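Local coordinates for protein ribulose bisphosphate carboxylase (Pyrococcus horikoshii, PDB 2D69) that probably catalyses carboxylation of ribulose 1,5-bisphosphate to two molecules of 3-phosphoglycerate, in an archaeal pathway of AMP degradation, at residues R131-P136 with A302-V307; P136-Q141 with G272-A277; I225-P230 with Q247-D252; N232-R237 with Q262-V267. One frame throughout, in Å; residues are numbered along the deposited sequence.

Overall arrangement
Read from the N terminus, the chain first reaches the loop 131-136, which interaction 1 ties to the end of helix 295-305, closing a loop of 165 residues. Within it nests interaction 2, where the next residues, up to the start of helix 139-147, meet the beginning of strand 274-278; the two contacts share Pro-136. Deeper still lie interaction 3, joining the loop after strand 222-224 to strand 248-252, and interaction 4, pairing helices 231-244 and 258-271. These last two cross, because their segments alternate along the chain. Together the four link neighbouring strands and outer helices of the alpha/beta barrel and fasten the loop 131-136 to it; Arg-265 and Glu-266 of interaction 4 also bind residues of interaction 1.

Interaction 1 of 4, residues R131-P136 with A302-V307; sequences RHFKGP and ARMIGV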
loop_
_atom_site.group_PDB
_atom_site.type_symbol
_atom_site.label_atom_id
_atom_site.label_comp_id
_atom_site.label_asym_id
_atom_site.label_seq_id
_atom_site.Cartn_x
_atom_site.Cartn_y
_atom_site.Cartn_z
ATOM N N ARG A 131 -11.705 -32.641 3.144
ATOM C CA ARG A 131 -12.357 -31.461 3.732
ATOM C C ARG A 131 -11.510 -30.171 3.550
ATOM O O ARG A 131 -12.014 -29.067 3.695
ATOM C CB ARG A 131 -12.692 -31.687 5.211
ATOM C CG ARG A 131 -11.446 -31.702 6.153
ATOM C CD ARG A 131 -11.773 -31.965 7.609
ATOM N NE ARG A 131 -12.481 -30.836 8.169
ATOM C CZ ARG A 131 -13.294 -30.886 9.222
ATOM N NH1 ARG A 131 -13.498 -32.029 9.860
ATOM N NH2 ARG A 131 -13.885 -29.772 9.647
ATOM N N HIS A 132 -10.226 -30.320 3.217
ATOM C CA HIS A 132 -9.363 -29.173 2.928
ATOM C C HIS A 132 -9.338 -28.788 1.439
ATOM O O HIS A 132 -8.417 -28.076 1.006
ATOM C CB HIS A 132 -7.956 -29.465 3.462
ATOM C CG HIS A 132 -7.980 -29.882 4.899
ATOM N ND1 HIS A 132 -8.584 -29.120 5.883
ATOM C CD2 HIS A 132 -7.516 -30.993 5.513
ATOM C CE1 HIS A 132 -8.469 -29.741 7.042
ATOM N NE2 HIS A 132 -7.832 -30.880 6.848
ATOM N N PHE A 133 -10.323 -29.301 0.680
ATOM C CA PHE A 133 -10.600 -28.888 -0.679
ATOM C C PHE A 133 -12.047 -28.370 -0.740
ATOM O O PHE A 133 -12.941 -28.906 -0.097
ATOM C CB PHE A 133 -10.389 -29.991 -1.639
ATOM C CG PHE A 133 -8.926 -30.414 -1.730
ATOM C CD1 PHE A 133 -8.406 -31.253 -0.815
ATOM C CD2 PHE A 133 -8.087 -29.823 -2.632
ATOM C CE1 PHE A 133 -7.056 -31.583 -0.850
ATOM C CE2 PHE A 133 -6.736 -30.160 -2.686
ATOM C CZ PHE A 133 -6.243 -31.033 -1.794
ATOM N N LYS A 134 -12.222 -27.327 -1.519
ATOM C CA LYS A 134 -13.528 -26.666 -1.701
ATOM C C LYS A 134 -14.358 -27.298 -2.787
ATOM O O LYS A 134 -15.590 -27.202 -2.766
ATOM C CB LYS A 134 -13.351 -25.191 -2.052
ATOM C CG LYS A 134 -12.892 -24.354 -0.857
ATOM C CD LYS A 134 -12.726 -22.865 -1.256
ATOM C CE LYS A 134 -11.390 -22.593 -1.913
ATOM N NZ LYS A 134 -10.326 -22.701 -0.868
ATOM N N GLY A 135 -13.695 -27.914 -3.748
ATOM C CA GLY A 135 -14.367 -28.389 -4.934
ATOM C C GLY A 135 -14.841 -27.186 -5.761
ATOM O O GLY A 135 -14.391 -26.097 -5.539
ATOM N N PRO A 136 -15.684 -27.407 -6.742
ATOM C CA PRO A 136 -16.153 -26.347 -7.638
ATOM C C PRO A 136 -16.962 -25.270 -6.951
ATOM O O PRO A 136 -17.751 -25.598 -6.084
ATOM C CB PRO A 136 -17.074 -27.085 -8.589
ATOM C CG PRO A 136 -16.650 -28.489 -8.507
ATOM C CD PRO A 136 -16.252 -28.712 -7.076
ATOM N N ALA A 302 -9.038 -32.713 -10.432
ATOM C CA ALA A 302 -9.469 -31.437 -10.938
ATOM C C ALA A 302 -10.800 -31.044 -10.270
ATOM O O ALA A 302 -11.031 -29.844 -10.025
ATOM C CB ALA A 302 -9.609 -31.482 -12.496
ATOM N N ARG A 303 -11.682 -32.029 -10.018
ATOM C CA ARG A 303 -12.949 -31.762 -9.326
ATOM C C ARG A 303 -12.713 -31.326 -7.865
ATOM O O ARG A 303 -13.390 -30.439 -7.342
ATOM C CB ARG A 303 -13.834 -33.001 -9.378
ATOM C CG ARG A 303 -15.142 -32.826 -8.637
ATOM C CD ARG A 303 -16.182 -33.882 -8.905
ATOM N NE ARG A 303 -17.356 -33.591 -8.117
ATOM C CZ ARG A 303 -18.258 -34.472 -7.707
ATOM N NH1 ARG A 303 -18.137 -35.762 -8.033
ATOM N NH2 ARG A 303 -19.303 -34.065 -6.980
ATOM N N MET A 304 -11.734 -31.953 -7.207
ATOM C CA MET A 304 -11.492 -31.713 -5.807
ATOM C C MET A 304 -10.971 -30.285 -5.608
ATOM O O MET A 304 -11.545 -29.516 -4.794
ATOM C CB MET A 304 -10.522 -32.816 -5.297
ATOM C CG MET A 304 -10.097 -32.780 -3.833
ATOM S SD MET A 304 -8.911 -34.201 -3.355
ATOM C CE MET A 304 -9.115 -35.086 -4.655
ATOM N N ILE A 305 -9.971 -29.899 -6.400
ATOM C CA ILE A 305 -9.528 -28.523 -6.432
ATOM C C ILE A 305 -10.711 -27.657 -6.786
ATOM O O ILE A 305 -11.085 -26.707 -6.077
ATOM C CB ILE A 305 -8.345 -28.328 -7.436
ATOM C CG1 ILE A 305 -7.119 -29.051 -6.912
ATOM C CG2 ILE A 305 -8.022 -26.833 -7.544
ATOM C CD1 ILE A 305 -6.066 -29.341 -7.958
ATOM N N GLY A 306 -11.362 -28.004 -7.889
ATOM C CA GLY A 306 -12.587 -27.318 -8.222
ATOM C C GLY A 306 -12.760 -26.720 -9.587
ATOM O O GLY A 306 -13.156 -25.566 -9.672
ATOM N N VAL A 307 -12.532 -27.489 -10.657
ATOM C CA VAL A 307 -12.950 -27.056 -12.002
ATOM C C VAL A 307 -14.430 -27.249 -12.060
ATOM O O VAL A 307 -14.942 -28.129 -11.390
ATOM C CB VAL A 307 -12.194 -27.840 -13.150
ATOM C CG1 VAL A 307 -10.714 -27.690 -12.992
ATOM C CG2 VAL A 307 -12.634 -29.229 -13.227
HETATM O O HOH W 1 -10.293 -26.256 -3.459
#
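Phe-133 sets its CG anti to its own carbonyl carbon (chi1 -66°), while Met-304 carries CG anti to its backbone N (chi1 180°), and the two side chains meet over one face of the aromatic ring. Met-304 CG touches Phe-133 CG at 3.4 Å, and Met-304 SD rides over the same ring, 4.1 Å from its centroid and displaced toward the rim. This is a Met-aromatic contact supplemented by a CH-pi interaction from the methionine methylene. An alanine in place of Phe-133 would probably open a gap beside Met-304 and leave its thioether without an aromatic face to lie on. Next to the ring the backbones close in: Gly-135 N gives a weak hydrogen bond to Met-304 O (2.9 Å), and one water bridges Lys-134 N and Ile-305 O. Pro-136 CD rests 3.4 Å from Arg-303 O. Gly-306 must lack a side chain, since a CB would collide with Gly-135 O. Beyond the segments, Lys-134 reaches Glu-266 in a salt bridge. With positive phi, Gly-306 is the C-prime residue of a Schellman motif, completed by Val-307 N bonding to Ala-302 O (2.9 Å), which terminates helix 295-305 of the alpha/beta barrel.

Interaction 2 of 4, residues P136-Q141 with G272-A277; sequences PQFGVQ and GLAIHA
Phe-138 lays one side of its ring (CD2, CE2, CZ) against the backbone leading into strand 274-278. Its CE2 lies 3.5 Å from Ala-274 N and its CZ equally close to Gly-272 O, while CD2 packs on the methyl CB of Ala-274 at 3.8 Å. Leu-273 O sits at the ring's edge, in its plane. Gln-137 approaches beside it: CG anti to the backbone N (chi1 168°) starts an extended chain that carries the amide to Gly-272 and Leu-273. There a water links the two segments, accepting from Gln-137 NE2 at 2.8 Å and donating to Leu-273 O at 2.6 Å. Gln-137 CG lies 3.6 Å above the plane of the Phe-138 ring, over one face and toward the rim. In the next shell, Gln-137 NE2 gives a hydrogen bond to Thr-268 O on helix 258-271, and Phe-146 meets the Phe-138 ring edge-to-face. Asp-308 holds both sides, its OD1 taking the N-H groups of Phe-138 and Gly-139 and its OD2 that of Ile-275. The chemistry is therefore divided: an aromatic side chain packs against the backbone entering the strand by van der Waals contact, while the water between Gln-137 NE2 and Leu-273 O carries the polar link.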
loop_
_atom_site.group_PDB
_atom_site.type_symbol
_atom_site.label_atom_id
_atom_site.label_comp_id
_atom_site.label_asym_id
_atom_site.label_seq_id
_atom_site.Cartn_x
_atom_site.Cartn_y
_atom_site.Cartn_z
ATOM N N PRO A 136 -15.684 -27.407 -6.742
ATOM C CA PRO A 136 -16.153 -26.347 -7.638
ATOM C C PRO A 136 -16.962 -25.270 -6.951
ATOM O O PRO A 136 -17.751 -25.598 -6.084
ATOM C CB PRO A 136 -17.074 -27.085 -8.589
ATOM C CG PRO A 136 -16.650 -28.489 -8.507
ATOM C CD PRO A 136 -16.252 -28.712 -7.076
ATOM N N GLN A 137 -16.802 -24.020 -7.390
ATOM C CA GLN A 137 -17.456 -22.930 -6.769
ATOM C C GLN A 137 -18.907 -22.972 -7.263
ATOM O O GLN A 137 -19.841 -22.733 -6.505
ATOM C CB GLN A 137 -16.790 -21.585 -7.117
ATOM C CG GLN A 137 -17.636 -20.391 -6.695
ATOM C CD GLN A 137 -17.037 -19.015 -7.001
ATOM O OE1 GLN A 137 -17.678 -17.999 -6.705
ATOM N NE2 GLN A 137 -15.830 -18.969 -7.576
ATOM N N PHE A 138 -19.075 -23.315 -8.524
ATOM C CA PHE A 138 -20.427 -23.311 -9.118
ATOM C C PHE A 138 -20.969 -24.729 -9.341
ATOM O O PHE A 138 -22.049 -25.083 -8.886
ATOM C CB PHE A 138 -20.434 -22.476 -10.395
ATOM C CG PHE A 138 -20.134 -21.040 -10.169
ATOM C CD1 PHE A 138 -21.157 -20.139 -9.807
ATOM C CD2 PHE A 138 -18.819 -20.555 -10.279
ATOM C CE1 PHE A 138 -20.893 -18.799 -9.582
ATOM C CE2 PHE A 138 -18.531 -19.190 -10.067
ATOM C CZ PHE A 138 -19.584 -18.308 -9.689
ATOM N N GLY A 139 -20.182 -25.550 -9.991
ATOM C CA GLY A 139 -20.635 -26.832 -10.482
ATOM C C GLY A 139 -21.802 -26.740 -11.431
ATOM O O GLY A 139 -22.147 -25.667 -11.939
ATOM N N VAL A 140 -22.479 -27.864 -11.572
ATOM C CA VAL A 140 -23.624 -27.978 -12.457
ATOM C C VAL A 140 -24.721 -26.985 -12.091
ATOM O O VAL A 140 -25.198 -26.244 -12.964
ATOM C CB VAL A 140 -24.157 -29.452 -12.443
ATOM C CG1 VAL A 140 -25.477 -29.586 -13.262
ATOM C CG2 VAL A 140 -23.094 -30.397 -13.031
ATOM N N GLN A 141 -25.123 -26.962 -10.815
ATOM C CA GLN A 141 -26.265 -26.137 -10.427
ATOM C C GLN A 141 -25.918 -24.666 -10.437
ATOM O O GLN A 141 -26.693 -23.897 -10.862
ATOM C CB GLN A 141 -26.912 -26.583 -9.082
ATOM C CG GLN A 141 -27.620 -28.013 -9.197
ATOM C CD GLN A 141 -28.498 -28.216 -10.480
ATOM O OE1 GLN A 141 -29.397 -27.404 -10.782
ATOM N NE2 GLN A 141 -28.231 -29.291 -11.211
ATOM N N GLY A 272 -15.664 -14.552 -8.564
ATOM C CA GLY A 272 -16.897 -15.144 -9.079
ATOM C C GLY A 272 -16.847 -15.808 -10.457
ATOM O O GLY A 272 -17.781 -15.702 -11.241
ATOM N N LEU A 273 -15.731 -16.468 -10.766
ATOM C CA LEU A 273 -15.532 -17.068 -12.060
ATOM C C LEU A 273 -15.629 -18.607 -11.989
ATOM O O LEU A 273 -14.952 -19.217 -11.148
ATOM C CB LEU A 273 -14.120 -16.677 -12.538
ATOM C CG LEU A 273 -13.860 -15.184 -12.779
ATOM C CD1 LEU A 273 -12.388 -14.936 -13.035
ATOM C CD2 LEU A 273 -14.679 -14.690 -13.977
ATOM N N ALA A 274 -16.430 -19.211 -12.883
ATOM C CA ALA A 274 -16.386 -20.667 -13.122
ATOM C C ALA A 274 -15.162 -20.995 -13.976
ATOM O O ALA A 274 -14.762 -20.184 -14.810
ATOM C CB ALA A 274 -17.596 -21.109 -13.792
ATOM N N ILE A 275 -14.588 -22.166 -13.754
ATOM C CA ILE A 275 -13.417 -22.653 -14.471
ATOM C C ILE A 275 -13.826 -23.778 -15.434
ATOM O O ILE A 275 -14.471 -24.752 -15.062
ATOM C CB ILE A 275 -12.337 -23.172 -13.529
ATOM C CG1 ILE A 275 -11.802 -22.066 -12.609
ATOM C CG2 ILE A 275 -11.158 -23.727 -14.296
ATOM C CD1 ILE A 275 -10.916 -22.552 -11.494
ATOM N N HIS A 276 -13.481 -23.577 -16.691
ATOM C CA HIS A 276 -13.591 -24.573 -17.717
ATOM C C HIS A 276 -12.187 -25.129 -17.921
ATOM O O HIS A 276 -11.272 -24.410 -18.282
ATOM C CB HIS A 276 -14.113 -23.974 -19.017
ATOM C CG HIS A 276 -14.152 -24.971 -20.133
ATOM N ND1 HIS A 276 -15.304 -25.627 -20.499
ATOM C CD2 HIS A 276 -13.165 -25.462 -20.919
ATOM C CE1 HIS A 276 -15.024 -26.465 -21.487
ATOM N NE2 HIS A 276 -13.725 -26.406 -21.740
ATOM N N ALA A 277 -12.021 -26.413 -17.664
ATOM C CA ALA A 277 -10.722 -27.034 -17.802
ATOM C C ALA A 277 -10.640 -27.715 -19.157
ATOM O O ALA A 277 -11.445 -28.592 -19.495
ATOM C CB ALA A 277 -10.510 -28.037 -16.694
HETATM O O HOH W 2 -14.110 -20.581 -9.061
#

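Interaction 3 of 4, residues I225-P230 with Q247-D252; sequences INITGP and QYVMID
Ile-225 to Thr-228 run beside strand 248-252 in roughly the same sense, their directions 36° apart, and a single bridge pairs Asn-226 with Met-250. Met-250 N donates to Ile-225 O at 2.9 Å and Ile-227 N to Met-250 O at 3.2 Å. Farther on, a side chain takes over: Thr-228 OG1, set anti to its carbonyl carbon (chi1 -57°), accepts a nearly straight hydrogen bond of 2.9 Å from Asp-252 N, with an angle of 170° at the hydrogen. The threonine and aspartate side chains cross at about a right angle, and Thr-228 CG2 packs on Asp-252 CB. Ile-227 spans two strand residues: its CG2 meets Val-249 CG1 and its CG1 meets Ile-251 CG1, both at 3.8 Å. Helix 199-217 adds Phe-199 against Ile-227. Asp-252 in turn touches Glu-189, a predicted magnesium ligand, and His-278, a predicted proton acceptor. Backbone bonds and branched aliphatic packing thus join the segments within the barrel, while the threonine hydroxyl fixes the backbone N of Asp-252 and probably helps to position this residue beside the predicted catalytic site.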
loop_
_atom_site.group_PDB
_atom_site.type_symbol
_atom_site.label_atom_id
_atom_site.label_comp_id
_atom_site.label_asym_id
_atom_site.label_seq_id
_atom_site.Cartn_x
_atom_site.Cartn_y
_atom_site.Cartn_z
ATOM N N ILE A 225 -13.161 -18.081 -22.209
ATOM C CA ILE A 225 -12.014 -17.336 -22.691
ATOM C C ILE A 225 -10.749 -17.892 -22.125
ATOM O O ILE A 225 -10.648 -18.086 -20.913
ATOM C CB ILE A 225 -12.223 -15.829 -22.365
ATOM C CG1 ILE A 225 -11.080 -14.994 -22.973
ATOM C CG2 ILE A 225 -12.339 -15.564 -20.857
ATOM C CD1 ILE A 225 -11.471 -13.572 -23.161
ATOM N N ASN A 226 -9.774 -18.154 -23.002
ATOM C CA ASN A 226 -8.522 -18.812 -22.627
ATOM C C ASN A 226 -7.513 -17.871 -21.944
ATOM O O ASN A 226 -6.894 -17.054 -22.589
ATOM C CB ASN A 226 -7.924 -19.391 -23.866
ATOM C CG ASN A 226 -6.800 -20.332 -23.604
ATOM O OD1 ASN A 226 -6.295 -20.992 -24.537
ATOM N ND2 ASN A 226 -6.459 -20.508 -22.363
ATOM N N ILE A 227 -7.373 -17.998 -20.632
ATOM C CA ILE A 227 -6.454 -17.179 -19.808
ATOM C C ILE A 227 -5.127 -17.905 -19.560
ATOM O O ILE A 227 -4.275 -17.420 -18.844
ATOM C CB ILE A 227 -7.066 -16.839 -18.459
ATOM C CG1 ILE A 227 -7.283 -18.065 -17.590
ATOM C CG2 ILE A 227 -8.496 -16.139 -18.622
ATOM C CD1 ILE A 227 -7.471 -17.701 -16.094
ATOM N N THR A 228 -4.979 -19.073 -20.136
ATOM C CA THR A 228 -3.773 -19.876 -19.945
ATOM C C THR A 228 -2.514 -19.030 -20.249
ATOM O O THR A 228 -2.476 -18.267 -21.219
ATOM C CB THR A 228 -3.802 -21.068 -20.869
ATOM O OG1 THR A 228 -4.966 -21.843 -20.647
ATOM C CG2 THR A 228 -2.645 -22.015 -20.618
ATOM N N GLY A 229 -1.513 -19.197 -19.375
ATOM C CA GLY A 229 -0.259 -18.485 -19.394
ATOM C C GLY A 229 0.563 -18.770 -18.110
ATOM O O GLY A 229 0.117 -19.478 -17.213
ATOM N N PRO A 230 1.743 -18.160 -18.017
ATOM C CA PRO A 230 2.470 -18.031 -16.742
ATOM C C PRO A 230 1.485 -17.512 -15.701
ATOM O O PRO A 230 0.660 -16.673 -16.054
ATOM C CB PRO A 230 3.514 -16.960 -17.041
ATOM C CG PRO A 230 3.702 -17.007 -18.519
ATOM C CD PRO A 230 2.459 -17.520 -19.135
ATOM N N GLN A 247 -18.251 -14.449 -16.361
ATOM C CA GLN A 247 -18.366 -15.424 -15.282
ATOM C C GLN A 247 -17.641 -16.720 -15.513
ATOM O O GLN A 247 -17.802 -17.640 -14.720
ATOM C CB GLN A 247 -19.838 -15.706 -14.918
ATOM C CG GLN A 247 -20.609 -14.445 -14.530
ATOM C CD GLN A 247 -22.086 -14.655 -14.074
ATOM O OE1 GLN A 247 -23.004 -14.580 -14.903
ATOM N NE2 GLN A 247 -22.309 -14.822 -12.754
ATOM N N TYR A 248 -16.852 -16.816 -16.583
ATOM C CA TYR A 248 -16.063 -18.011 -16.904
ATOM C C TYR A 248 -14.638 -17.688 -17.380
ATOM O O TYR A 248 -14.409 -16.727 -18.077
ATOM C CB TYR A 248 -16.721 -18.727 -18.089
ATOM C CG TYR A 248 -17.779 -19.818 -17.936
ATOM C CD1 TYR A 248 -19.111 -19.612 -18.399
ATOM C CD2 TYR A 248 -17.450 -21.064 -17.511
ATOM C CE1 TYR A 248 -20.025 -20.655 -18.430
ATOM C CE2 TYR A 248 -18.380 -22.099 -17.489
ATOM C CZ TYR A 248 -19.662 -21.890 -17.962
ATOM O OH TYR A 248 -20.530 -22.935 -17.980
ATOM N N VAL A 249 -13.679 -18.512 -16.985
ATOM C CA VAL A 249 -12.379 -18.576 -17.637
ATOM C C VAL A 249 -12.097 -20.014 -17.978
ATOM O O VAL A 249 -12.539 -20.939 -17.275
ATOM C CB VAL A 249 -11.258 -17.974 -16.741
ATOM C CG1 VAL A 249 -11.571 -16.549 -16.446
ATOM C CG2 VAL A 249 -11.124 -18.708 -15.401
ATOM N N MET A 250 -11.292 -20.198 -19.030
ATOM C CA MET A 250 -10.848 -21.470 -19.483
ATOM C C MET A 250 -9.357 -21.573 -19.170
ATOM O O MET A 250 -8.590 -20.626 -19.386
ATOM C CB MET A 250 -11.060 -21.597 -20.990
ATOM C CG MET A 250 -10.140 -22.679 -21.670
ATOM S SD MET A 250 -10.646 -22.853 -23.406
ATOM C CE MET A 250 -9.149 -23.338 -24.042
ATOM N N ILE A 251 -8.967 -22.699 -18.633
ATOM C CA ILE A 251 -7.570 -22.949 -18.337
ATOM C C ILE A 251 -7.211 -24.302 -18.942
ATOM O O ILE A 251 -7.934 -25.261 -18.754
ATOM C CB ILE A 251 -7.327 -22.949 -16.822
ATOM C CG1 ILE A 251 -7.714 -21.598 -16.181
ATOM C CG2 ILE A 251 -5.869 -23.216 -16.508
ATOM C CD1 ILE A 251 -7.595 -21.569 -14.656
ATOM N N ASP A 252 -6.100 -24.356 -19.655
ATOM C CA ASP A 252 -5.469 -25.569 -20.110
ATOM C C ASP A 252 -4.742 -26.181 -18.882
ATOM O O ASP A 252 -3.601 -25.840 -18.603
ATOM C CB ASP A 252 -4.413 -25.341 -21.231
ATOM C CG ASP A 252 -4.965 -24.717 -22.529
ATOM O OD1 ASP A 252 -6.219 -24.689 -22.731
ATOM O OD2 ASP A 252 -4.183 -24.224 -23.430
#

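Interaction 4 of 4, residues N232-R237 with Q262-V267; sequences NIMEKR and QYMREV
Helices 232-237 and 262-267 run nearly parallel, their short axes 10.5 Å apart at closest approach and crossing at -21°, with Glu-235 and Val-267 nearest in the backbone. Between the helices Glu-235 meets Tyr-263 at the edge of its ring. The phenol hydroxyl lies close to both carboxylate oxygens: Tyr-263 OH donates to Glu-235 OE1 at 2.8 Å, on the syn side and tilted out of the carboxylate plane, and is 2.9 Å from Glu-235 OE2, which also touches Val-267 CG2 at 3.8 Å. CG of Glu-235 is anti to the backbone N (chi1 171°), and the chain continues extended toward the phenol. The carboxylate and ring planes stand 65° apart. An alanine at Glu-235 would probably leave the Tyr-263 hydroxyl without this acceptor and Val-267 CG2 without its carboxylate neighbour. Elsewhere between the helices the two methionine side chains cross at a slant, Met-234 CE touching Met-264 CG at 3.7 Å; Met-264 SD approaches Glu-235 N at 3.9 Å. Both methionines also pack on Ile-251 of strand 248-252. Tyr-263 and Asn-232 each touch the other's counterpart in a neighbouring subunit. Two nearly parallel helices joined through the intervening strand 248-252 and packed over it are characteristic of successive beta-alpha units in the TIM barrel.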
loop_
_atom_site.group_PDB
_atom_site.type_symbol
_atom_site.label_atom_id
_atom_site.label_comp_id
_atom_site.label_asym_id
_atom_site.label_seq_id
_atom_site.Cartn_x
_atom_site.Cartn_y
_atom_site.Cartn_z
ATOM N N ASN A 232 1.078 -15.470 -13.148
ATOM C CA ASN A 232 0.774 -14.076 -12.919
ATOM C C ASN A 232 -0.070 -13.500 -14.046
ATOM O O ASN A 232 -1.009 -12.720 -13.808
ATOM C CB ASN A 232 2.041 -13.235 -12.690
ATOM C CG ASN A 232 2.987 -13.257 -13.869
ATOM O OD1 ASN A 232 3.318 -12.217 -14.385
ATOM N ND2 ASN A 232 3.382 -14.435 -14.327
ATOM N N ILE A 233 0.277 -13.880 -15.272
ATOM C CA ILE A 233 -0.469 -13.460 -16.444
ATOM C C ILE A 233 -1.890 -14.019 -16.367
ATOM O O ILE A 233 -2.818 -13.286 -16.643
ATOM C CB ILE A 233 0.198 -13.965 -17.792
ATOM C CG1 ILE A 233 1.680 -13.544 -17.907
ATOM C CG2 ILE A 233 -0.652 -13.550 -19.006
ATOM C CD1 ILE A 233 1.984 -12.165 -17.660
ATOM N N MET A 234 -2.052 -15.305 -16.007
ATOM C CA MET A 234 -3.389 -15.924 -15.950
ATOM C C MET A 234 -4.225 -15.151 -14.938
ATOM O O MET A 234 -5.383 -14.884 -15.199
ATOM C CB MET A 234 -3.405 -17.385 -15.476
ATOM C CG MET A 234 -2.759 -18.372 -16.335
ATOM S SD MET A 234 -3.627 -20.000 -16.190
ATOM C CE MET A 234 -2.657 -20.524 -14.829
ATOM N N GLU A 235 -3.612 -14.787 -13.796
ATOM C CA GLU A 235 -4.300 -14.024 -12.772
ATOM C C GLU A 235 -4.754 -12.682 -13.263
ATOM O O GLU A 235 -5.927 -12.329 -13.032
ATOM C CB GLU A 235 -3.450 -13.848 -11.505
ATOM C CG GLU A 235 -4.007 -12.878 -10.481
ATOM C CD GLU A 235 -3.369 -13.017 -9.095
ATOM O OE1 GLU A 235 -2.242 -13.535 -8.965
ATOM O OE2 GLU A 235 -4.015 -12.658 -8.101
ATOM N N LYS A 236 -3.879 -11.927 -13.907
ATOM C CA LYS A 236 -4.255 -10.603 -14.459
ATOM C C LYS A 236 -5.390 -10.746 -15.493
ATOM O O LYS A 236 -6.296 -9.937 -15.564
ATOM C CB LYS A 236 -3.031 -9.898 -15.057
ATOM C CG LYS A 236 -2.006 -9.332 -13.999
ATOM C CD LYS A 236 -0.619 -8.968 -14.630
ATOM C CE LYS A 236 0.508 -8.582 -13.577
ATOM N NZ LYS A 236 1.938 -9.017 -14.000
ATOM N N ARG A 237 -5.354 -11.822 -16.281
ATOM C CA ARG A 237 -6.348 -11.996 -17.346
ATOM C C ARG A 237 -7.724 -12.366 -16.731
ATOM O O ARG A 237 -8.763 -11.840 -17.138
ATOM C CB ARG A 237 -5.856 -13.017 -18.367
ATOM C CG ARG A 237 -4.792 -12.450 -19.312
ATOM C CD ARG A 237 -4.176 -13.465 -20.324
ATOM N NE ARG A 237 -3.117 -12.754 -21.008
ATOM C CZ ARG A 237 -2.206 -13.247 -21.848
ATOM N NH1 ARG A 237 -1.265 -12.422 -22.295
ATOM N NH2 ARG A 237 -2.181 -14.518 -22.186
ATOM N N GLN A 262 -4.240 -24.739 -8.485
ATOM C CA GLN A 262 -4.681 -24.609 -7.101
ATOM C C GLN A 262 -4.729 -23.144 -6.749
ATOM O O GLN A 262 -5.676 -22.659 -6.116
ATOM C CB GLN A 262 -3.778 -25.384 -6.144
ATOM C CG GLN A 262 -3.944 -26.843 -6.187
ATOM C CD GLN A 262 -3.611 -27.491 -4.853
ATOM O OE1 GLN A 262 -2.597 -28.144 -4.724
ATOM N NE2 GLN A 262 -4.438 -27.277 -3.871
ATOM N N TYR A 263 -3.737 -22.391 -7.182
ATOM C CA TYR A 263 -3.791 -20.966 -6.876
ATOM C C TYR A 263 -4.903 -20.259 -7.631
ATOM O O TYR A 263 -5.618 -19.369 -7.069
ATOM C CB TYR A 263 -2.421 -20.331 -7.127
ATOM C CG TYR A 263 -2.465 -18.829 -6.983
ATOM C CD1 TYR A 263 -2.696 -18.246 -5.727
ATOM C CD2 TYR A 263 -2.353 -18.003 -8.071
ATOM C CE1 TYR A 263 -2.763 -16.874 -5.560
ATOM C CE2 TYR A 263 -2.423 -16.618 -7.911
ATOM C CZ TYR A 263 -2.629 -16.068 -6.647
ATOM O OH TYR A 263 -2.687 -14.719 -6.483
ATOM N N MET A 264 -5.090 -20.629 -8.905
ATOM C CA MET A 264 -6.153 -19.998 -9.709
ATOM C C MET A 264 -7.514 -20.251 -9.145
ATOM O O MET A 264 -8.365 -19.405 -9.235
ATOM C CB MET A 264 -6.062 -20.415 -11.217
ATOM C CG MET A 264 -4.885 -19.757 -11.964
ATOM S SD MET A 264 -4.980 -17.947 -11.891
ATOM C CE MET A 264 -6.602 -17.544 -12.516
ATOM N N ARG A 265 -7.688 -21.375 -8.464
ATOM C CA ARG A 265 -8.928 -21.652 -7.786
ATOM C C ARG A 265 -9.198 -20.636 -6.657
ATOM O O ARG A 265 -10.341 -20.291 -6.438
ATOM C CB ARG A 265 -8.925 -23.092 -7.226
ATOM C CG ARG A 265 -10.170 -23.469 -6.382
ATOM C CD ARG A 265 -11.451 -23.558 -7.193
ATOM N NE ARG A 265 -12.621 -23.858 -6.348
ATOM C CZ ARG A 265 -13.337 -22.950 -5.689
ATOM N NH1 ARG A 265 -13.071 -21.635 -5.776
ATOM N NH2 ARG A 265 -14.368 -23.331 -4.941
ATOM N N GLU A 266 -8.156 -20.153 -5.963
ATOM C CA GLU A 266 -8.315 -19.056 -4.983
ATOM C C GLU A 266 -8.614 -17.767 -5.656
ATOM O O GLU A 266 -9.487 -17.003 -5.211
ATOM C CB GLU A 266 -7.082 -18.882 -4.054
ATOM C CG GLU A 266 -6.705 -20.135 -3.316
ATOM C CD GLU A 266 -7.900 -20.661 -2.553
ATOM O OE1 GLU A 266 -8.218 -21.850 -2.718
ATOM O OE2 GLU A 266 -8.577 -19.862 -1.845
ATOM N N VAL A 267 -7.929 -17.501 -6.753
ATOM C CA VAL A 267 -8.261 -16.287 -7.557
ATOM C C VAL A 267 -9.717 -16.226 -7.998
ATOM O O VAL A 267 -10.398 -15.204 -7.820
ATOM C CB VAL A 267 -7.347 -16.187 -8.786
ATOM C CG1 VAL A 267 -7.728 -15.007 -9.632
ATOM C CG2 VAL A 267 -5.896 -15.998 -8.341
#